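Local coordinates for reticulocyte binding protein (PDB 3FAW), which probably hydrolyses the alpha-1,6-glucosidic linkages of pullulan and related alpha-glucans, as a cell-wall-anchored pullulanase of group B Streptococcus, at residues Ser509-Gly514 against Glu559-Gly564; Val515-Ile520 against Ala553-Phe558. All blocks are in the same frame, centred on the assembly; numbering follows the deposited sequence. Where two conformers were deposited one is given.

Interaction 1: Ser509-Gly514 against Glu559-Gly564. With CA (calcium ion), chain E.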
ATOM      1  N   SER A 509     -13.804  15.350   4.586  1.00 14.32           N
ATOM      2  CA  SER A 509     -14.007  16.214   3.416  0.50 15.15           C
ATOM      3  C   SER A 509     -14.026  15.437   2.094  1.00 14.81           C
ATOM      4  O   SER A 509     -13.923  16.033   1.017  1.00 15.21           O
ATOM      5  CB  SER A 509     -12.900  17.273   3.352  0.50 15.32           C
ATOM      6  OG  SER A 509     -12.827  18.022   4.551  0.50 19.44           O
ATOM      7  N   THR A 510     -14.149  14.111   2.168  1.00 14.24           N
ATOM      8  CA  THR A 510     -14.211  13.271   0.970  1.00 14.01           C
ATOM      9  C   THR A 510     -14.915  11.954   1.286  1.00 14.32           C
ATOM     10  O   THR A 510     -14.835  11.463   2.411  1.00 15.08           O
ATOM     11  CB  THR A 510     -12.793  12.975   0.394  1.00 14.41           C
ATOM     12  OG1 THR A 510     -12.900  12.281  -0.860  1.00 13.07           O
ATOM     13  CG2 THR A 510     -11.987  12.134   1.362  1.00 11.03           C
ATOM     14  N   ASP A 511     -15.622  11.407   0.299  1.00 15.22           N
ATOM     15  CA  ASP A 511     -16.153  10.043   0.372  1.00 16.75           C
ATOM     16  C   ASP A 511     -15.636   9.243  -0.831  1.00 16.73           C
ATOM     17  O   ASP A 511     -16.418   8.707  -1.620  1.00 17.67           O
ATOM     18  CB  ASP A 511     -17.691  10.029   0.386  1.00 17.89           C
ATOM     19  CG  ASP A 511     -18.293  10.529   1.701  1.00 19.15           C
ATOM     20  OD1 ASP A 511     -17.576  10.652   2.720  1.00 20.53           O
ATOM     21  OD2 ASP A 511     -19.516  10.784   1.715  1.00 19.18           O
ATOM     22  N   THR A 512     -14.313   9.174  -0.963  1.00 16.31           N
ATOM     23  CA  THR A 512     -13.665   8.477  -2.075  1.00 15.85           C
ATOM     24  C   THR A 512     -12.810   7.313  -1.566  1.00 16.30           C
ATOM     25  O   THR A 512     -13.172   6.149  -1.731  1.00 17.89           O
ATOM     26  CB  THR A 512     -12.795   9.447  -2.904  1.00 16.02           C
ATOM     27  OG1 THR A 512     -11.827  10.083  -2.058  1.00 12.37           O
ATOM     28  CG2 THR A 512     -13.663  10.515  -3.562  1.00 16.25           C
ATOM     29  N   VAL A 513     -11.690   7.633  -0.925  1.00 15.97           N
ATOM     30  CA  VAL A 513     -10.747   6.624  -0.448  1.00 15.79           C
ATOM     31  C   VAL A 513     -10.924   6.403   1.056  1.00 15.94           C
ATOM     32  O   VAL A 513     -11.035   7.368   1.814  1.00 16.26           O
ATOM     33  CB  VAL A 513      -9.295   7.053  -0.741  1.00 16.77           C
ATOM     34  CG1 VAL A 513      -8.317   6.007  -0.251  1.00 14.72           C
ATOM     35  CG2 VAL A 513      -9.107   7.312  -2.236  1.00 15.15           C
ATOM     36  N   GLY A 514     -10.959   5.135   1.473  1.00 14.68           N
ATOM     37  CA  GLY A 514     -11.053   4.766   2.896  1.00 14.32           C
ATOM     38  C   GLY A 514      -9.687   4.540   3.530  1.00 13.10           C
ATOM     39  O   GLY A 514      -8.736   4.171   2.847  1.00 13.59           O
ATOM     40  N   GLU A 559     -12.293  11.917  12.448  1.00 15.08           N
ATOM     41  CA  GLU A 559     -13.714  12.051  12.126  1.00 16.96           C
ATOM     42  C   GLU A 559     -14.058  11.333  10.824  1.00 16.26           C
ATOM     43  O   GLU A 559     -13.620  11.740   9.745  1.00 15.77           O
ATOM     44  CB  GLU A 559     -14.105  13.534  12.021  1.00 18.20           C
ATOM     45  CG  GLU A 559     -15.598  13.802  11.786  1.00 22.11           C
ATOM     46  CD  GLU A 559     -16.492  13.291  12.909  1.00 24.22           C
ATOM     47  OE1 GLU A 559     -16.026  13.205  14.066  0.10 23.84           O
ATOM     48  OE2 GLU A 559     -17.671  12.982  12.630  0.10 23.40           O
ATOM     49  N   ALA A 560     -14.844  10.262  10.933  1.00 15.62           N
ATOM     50  CA  ALA A 560     -15.409   9.588   9.768  1.00 14.11           C
ATOM     51  C   ALA A 560     -16.890   9.949   9.646  1.00 14.77           C
ATOM     52  O   ALA A 560     -17.712   9.477  10.433  1.00 13.71           O
ATOM     53  CB  ALA A 560     -15.237   8.084   9.898  1.00 13.45           C
ATOM     54  N   ASP A 561     -17.234  10.786   8.665  1.00 14.63           N
ATOM     55  CA  ASP A 561     -18.633  11.192   8.475  1.00 16.13           C
ATOM     56  C   ASP A 561     -19.450  10.180   7.652  1.00 16.01           C
ATOM     57  O   ASP A 561     -20.648  10.372   7.440  1.00 17.53           O
ATOM     58  CB  ASP A 561     -18.733  12.617   7.892  1.00 17.76           C
ATOM     59  CG  ASP A 561     -18.345  12.703   6.421  1.00 13.35           C
ATOM     60  OD1 ASP A 561     -17.432  11.976   5.984  1.00 12.49           O
ATOM     61  OD2 ASP A 561     -18.951  13.523   5.700  0.10 13.43           O
ATOM     62  N   SER A 562     -18.794   9.106   7.213  1.00 14.55           N
ATOM     63  CA  SER A 562     -19.439   8.006   6.493  1.00 15.13           C
ATOM     64  C   SER A 562     -18.719   6.692   6.841  1.00 14.26           C
ATOM     65  O   SER A 562     -17.499   6.690   7.009  1.00 13.37           O
ATOM     66  CB  SER A 562     -19.392   8.272   4.982  1.00 14.89           C
ATOM     67  OG  SER A 562     -19.652   7.103   4.219  1.00 18.72           O
ATOM     68  N   PRO A 563     -19.465   5.573   6.959  1.00 14.41           N
ATOM     69  CA  PRO A 563     -18.825   4.304   7.338  1.00 14.79           C
ATOM     70  C   PRO A 563     -17.786   3.801   6.328  1.00 14.36           C
ATOM     71  O   PRO A 563     -16.831   3.129   6.720  1.00 14.60           O
ATOM     72  CB  PRO A 563     -20.003   3.325   7.443  1.00 14.53           C
ATOM     73  CG  PRO A 563     -21.106   3.949   6.675  1.00 13.57           C
ATOM     74  CD  PRO A 563     -20.918   5.421   6.768  1.00 13.49           C
ATOM     75  N   GLY A 564     -17.971   4.138   5.052  1.00 12.57           N
ATOM     76  CA  GLY A 564     -17.022   3.793   4.000  1.00 12.13           C
ATOM     77  C   GLY A 564     -15.650   4.452   4.113  1.00 13.92           C
ATOM     78  O   GLY A 564     -14.700   4.025   3.443  1.00 15.12           O
TER
HETATM   79 CA    CA E   4     -16.030  11.080   4.412  1.00 14.31          CA
HETATM   80  O   HOH W   1     -16.735  13.261   3.679  1.00 17.07           O
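Asp511 and Asp561 face each other across a calcium ion that ties together two loops, each leading into a strand of the (beta/alpha)8 TIM barrel. Residues 509-512 run into strand 513-516 and residues 559-564 into strand 566-568, and the metal is the main link between them. Each aspartate gives one oxygen: Asp511 OD1 and Asp561 OD1 both lie 2.3 Å from the ion. Asp561 OD2 stays 4.0 Å from the calcium, which makes its carboxylate monodentate. The two bound oxygens are 3.5 Å apart, a separation between like charges that the cation presumably makes tolerable, and their carboxylate planes are turned 42° against each other. The two side chains reach the ion differently. Asp511 has CG anti to its carbonyl carbon (chi1 -72°), while in Asp561 CG sits between the backbone N and the carbonyl carbon (chi1 73°). Short, anionic and hard in its oxygens, aspartate suits calcium well. Thr510 O lies 2.4 Å from the calcium ion as a third ligand, and water 1 is a fourth; Met507 O and the Asp565 carboxylate complete the shell. Asp565 also accepts a hydrogen bond from Ser562 N, which fixes the loop beside Asp561. The side chain of Thr510 takes no part in the metal site: its OG1 is paired with Thr512 OG1 at 2.7 Å, within its own loop. Further along both segments the backbones come close at Gly514, in the barrel strand. A beta carbon there would clash with the Gly564 carbonyl, so glycine fits. Ser562, small enough to stand beside the metal ligands, brings its CB to 3.8 Å from Asp511 OD1.

Interaction 2: Val515-Ile520 against Ala553-Phe558; sequences VFSDDI and AQPGNF
Val515 and Phe516 lie in strand 513-516 of the TIM barrel, and the chain then passes through the N-cap residue Ser517 into helix 518-525; facing it, residues 553-558 form an irregular loop that leaves helix 544-551 through a Schellman motif at Ala553. The backbones come nearest at Asp519 and Pro555, with CA atoms 6.0 Å apart. In the first turn of the helix, Asp519 has CG anti to its backbone N (chi1 -158°), and its OD2 accepts from Gly556 N (2.8 Å), which comes from above the carboxylate plane. Its flat carboxylate also stacks on the amide of Asn557, the planes 29° apart. Asn557 ND2 donates to Asp518 OD1 (2.8 Å); this OD1 lies in the plane of the amide, whereas the N-H reaches it from above the carboxylate plane. Asparagine suits the place because its other end, OD1, accepts from water 2. This water also donates to Asp518 OD1 and accepts from Ser517 OG and Asp519 N, joining the helix start to the loop. Deeper in, the Phe558 ring receives Pro555 CG over one face, toward the rim, while Val515 CG2 approaches obliquely, 3.5 Å from Phe558 CZ.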
ATOM      1  N   VAL A 515      -9.580   4.766   4.837  1.00 12.12           N
ATOM      2  CA  VAL A 515      -8.303   4.602   5.539  1.00 10.74           C
ATOM      3  C   VAL A 515      -8.382   3.563   6.655  1.00 11.71           C
ATOM      4  O   VAL A 515      -9.436   3.361   7.268  1.00 10.36           O
ATOM      5  CB  VAL A 515      -7.794   5.932   6.145  1.00 11.36           C
ATOM      6  CG1 VAL A 515      -7.555   6.968   5.042  1.00  7.47           C
ATOM      7  CG2 VAL A 515      -8.763   6.450   7.202  1.00  7.42           C
ATOM      8  N   PHE A 516      -7.248   2.918   6.919  1.00 12.20           N
ATOM      9  CA  PHE A 516      -7.143   1.935   7.994  1.00 12.71           C
ATOM     10  C   PHE A 516      -7.432   2.561   9.351  1.00 11.92           C
ATOM     11  O   PHE A 516      -6.954   3.653   9.649  1.00 13.38           O
ATOM     12  CB  PHE A 516      -5.757   1.279   7.997  1.00 12.27           C
ATOM     13  CG  PHE A 516      -5.581   0.260   6.914  1.00 12.90           C
ATOM     14  CD1 PHE A 516      -5.970  -1.056   7.118  1.00 11.45           C
ATOM     15  CD2 PHE A 516      -5.062   0.622   5.676  1.00 14.34           C
ATOM     16  CE1 PHE A 516      -5.823  -2.004   6.116  1.00 11.26           C
ATOM     17  CE2 PHE A 516      -4.918  -0.317   4.666  1.00 12.45           C
ATOM     18  CZ  PHE A 516      -5.299  -1.631   4.886  1.00 15.02           C
ATOM     19  N   SER A 517      -8.223   1.859  10.156  1.00 12.26           N
ATOM     20  CA  SER A 517      -8.556   2.307  11.500  1.00 12.92           C
ATOM     21  C   SER A 517      -7.611   1.704  12.539  1.00 13.01           C
ATOM     22  O   SER A 517      -7.837   0.600  13.041  1.00 12.16           O
ATOM     23  CB  SER A 517     -10.006   1.963  11.840  1.00 13.30           C
ATOM     24  OG  SER A 517     -10.350   2.445  13.128  1.00 14.03           O
ATOM     25  N   ASP A 518      -6.555   2.443  12.865  1.00 12.52           N
ATOM     26  CA  ASP A 518      -5.633   2.027  13.926  1.00 12.55           C
ATOM     27  C   ASP A 518      -6.287   2.030  15.318  1.00 12.81           C
ATOM     28  O   ASP A 518      -5.837   1.318  16.216  1.00 14.09           O
ATOM     29  CB  ASP A 518      -4.333   2.859  13.917  1.00 13.35           C
ATOM     30  CG  ASP A 518      -4.571   4.366  13.908  1.00 13.53           C
ATOM     31  OD1 ASP A 518      -5.652   4.830  13.492  1.00 18.39           O
ATOM     32  OD2 ASP A 518      -3.640   5.100  14.297  1.00 18.09           O
ATOM     33  N   ASP A 519      -7.356   2.810  15.480  1.00 12.12           N
ATOM     34  CA  ASP A 519      -8.086   2.895  16.747  1.00 11.72           C
ATOM     35  C   ASP A 519      -8.769   1.577  17.128  1.00 11.24           C
ATOM     36  O   ASP A 519      -8.663   1.131  18.271  1.00 10.63           O
ATOM     37  CB  ASP A 519      -9.128   4.016  16.687  1.00 11.69           C
ATOM     38  CG  ASP A 519      -9.541   4.511  18.062  1.00 13.27           C
ATOM     39  OD1 ASP A 519      -8.664   4.640  18.937  1.00 16.55           O
ATOM     40  OD2 ASP A 519     -10.740   4.801  18.260  1.00 14.34           O
ATOM     41  N   ILE A 520      -9.474   0.958  16.183  1.00 11.71           N
ATOM     42  CA  ILE A 520     -10.105  -0.341  16.445  1.00 11.58           C
ATOM     43  C   ILE A 520      -9.042  -1.437  16.610  1.00 12.41           C
ATOM     44  O   ILE A 520      -9.196  -2.334  17.440  1.00 12.24           O
ATOM     45  CB  ILE A 520     -11.156  -0.736  15.361  1.00 11.26           C
ATOM     46  CG1 ILE A 520     -12.023  -1.900  15.870  1.00 11.99           C
ATOM     47  CG2 ILE A 520     -10.487  -1.099  14.042  1.00 11.79           C
ATOM     48  CD1 ILE A 520     -13.188  -2.272  14.958  1.00 10.02           C
ATOM     49  N   ALA A 553     -18.129   2.230  13.051  1.00 11.63           N
ATOM     50  CA  ALA A 553     -17.229   2.901  12.107  1.00 10.78           C
ATOM     51  C   ALA A 553     -17.070   4.380  12.456  1.00 10.79           C
ATOM     52  O   ALA A 553     -17.056   5.244  11.576  1.00 10.96           O
ATOM     53  CB  ALA A 553     -17.715   2.730  10.658  1.00 11.38           C
ATOM     54  N   GLN A 554     -16.954   4.657  13.749  1.00  9.81           N
ATOM     55  CA  GLN A 554     -16.736   6.006  14.246  1.00 11.08           C
ATOM     56  C   GLN A 554     -15.531   6.012  15.188  1.00 11.54           C
ATOM     57  O   GLN A 554     -15.685   6.154  16.402  1.00 12.80           O
ATOM     58  CB  GLN A 554     -17.993   6.514  14.951  1.00 12.01           C
ATOM     59  CG  GLN A 554     -19.196   6.611  14.019  1.00 11.15           C
ATOM     60  CD  GLN A 554     -20.502   6.828  14.743  1.00 10.46           C
ATOM     61  OE1 GLN A 554     -20.428   7.292  15.983  1.00 14.02           O
ATOM     62  NE2 GLN A 554     -21.572   6.572  14.192  1.00  5.41           N
ATOM     63  N   PRO A 555     -14.318   5.840  14.628  1.00 11.38           N
ATOM     64  CA  PRO A 555     -13.100   5.841  15.442  1.00 11.03           C
ATOM     65  C   PRO A 555     -12.886   7.134  16.218  1.00  9.94           C
ATOM     66  O   PRO A 555     -13.312   8.195  15.780  1.00 10.13           O
ATOM     67  CB  PRO A 555     -11.981   5.648  14.406  1.00 10.27           C
ATOM     68  CG  PRO A 555     -12.589   6.047  13.107  1.00 10.22           C
ATOM     69  CD  PRO A 555     -14.011   5.630  13.202  1.00 11.36           C
ATOM     70  N   GLY A 556     -12.217   7.027  17.359  1.00 11.90           N
ATOM     71  CA  GLY A 556     -11.984   8.165  18.241  1.00 12.38           C
ATOM     72  C   GLY A 556     -10.819   9.062  17.864  1.00 13.02           C
ATOM     73  O   GLY A 556     -10.677  10.146  18.433  1.00 13.64           O
ATOM     74  N   ASN A 557      -9.983   8.628  16.916  1.00 12.00           N
ATOM     75  CA  ASN A 557      -8.785   9.394  16.539  1.00 12.30           C
ATOM     76  C   ASN A 557      -8.893  10.165  15.212  1.00 12.78           C
ATOM     77  O   ASN A 557      -7.978  10.904  14.855  1.00 11.70           O
ATOM     78  CB  ASN A 557      -7.534   8.504  16.548  1.00 12.40           C
ATOM     79  CG  ASN A 557      -7.571   7.414  15.497  1.00 11.72           C
ATOM     80  OD1 ASN A 557      -8.635   7.050  14.990  1.00 10.83           O
ATOM     81  ND2 ASN A 557      -6.402   6.881  15.167  1.00 12.36           N
ATOM     82  N   PHE A 558      -9.989   9.978  14.481  1.00 12.73           N
ATOM     83  CA  PHE A 558     -10.313  10.848  13.346  1.00 13.42           C
ATOM     84  C   PHE A 558     -11.811  10.850  13.083  1.00 14.26           C
ATOM     85  O   PHE A 558     -12.509   9.904  13.455  1.00 14.69           O
ATOM     86  CB  PHE A 558      -9.524  10.467  12.078  1.00 12.96           C
ATOM     87  CG  PHE A 558     -10.009   9.214  11.374  1.00 10.97           C
ATOM     88  CD1 PHE A 558     -11.024   9.277  10.421  1.00 11.55           C
ATOM     89  CD2 PHE A 558      -9.404   7.986  11.613  1.00 10.65           C
ATOM     90  CE1 PHE A 558     -11.455   8.131   9.752  1.00  9.88           C
ATOM     91  CE2 PHE A 558      -9.821   6.832  10.943  1.00 11.25           C
ATOM     92  CZ  PHE A 558     -10.850   6.906  10.013  1.00 10.24           C
TER
HETATM   93  O   HOH W   2      -8.600   4.765  13.548  1.00 12.30           O

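Both interactions belong to the eight-stranded TIM barrel of the catalytic domain, and their centres lie 11 Å apart. They share strand 513-516: interaction 1 uses the loop before it and its start, interaction 2 its end and the beginning of helix 518-525. The second segments follow one another in the loop between helix 544-551 and strand 566-568, in reverse order, which nests interaction 2 inside the chain loop closed by interaction 1. The two touch directly, with Ala560 CB packed 3.8 Å from Ala553 O. The connection is thus held to the chain on either side of strand 513-516, through the calcium site to the loop before it and through polar contacts to the start of the helix after it.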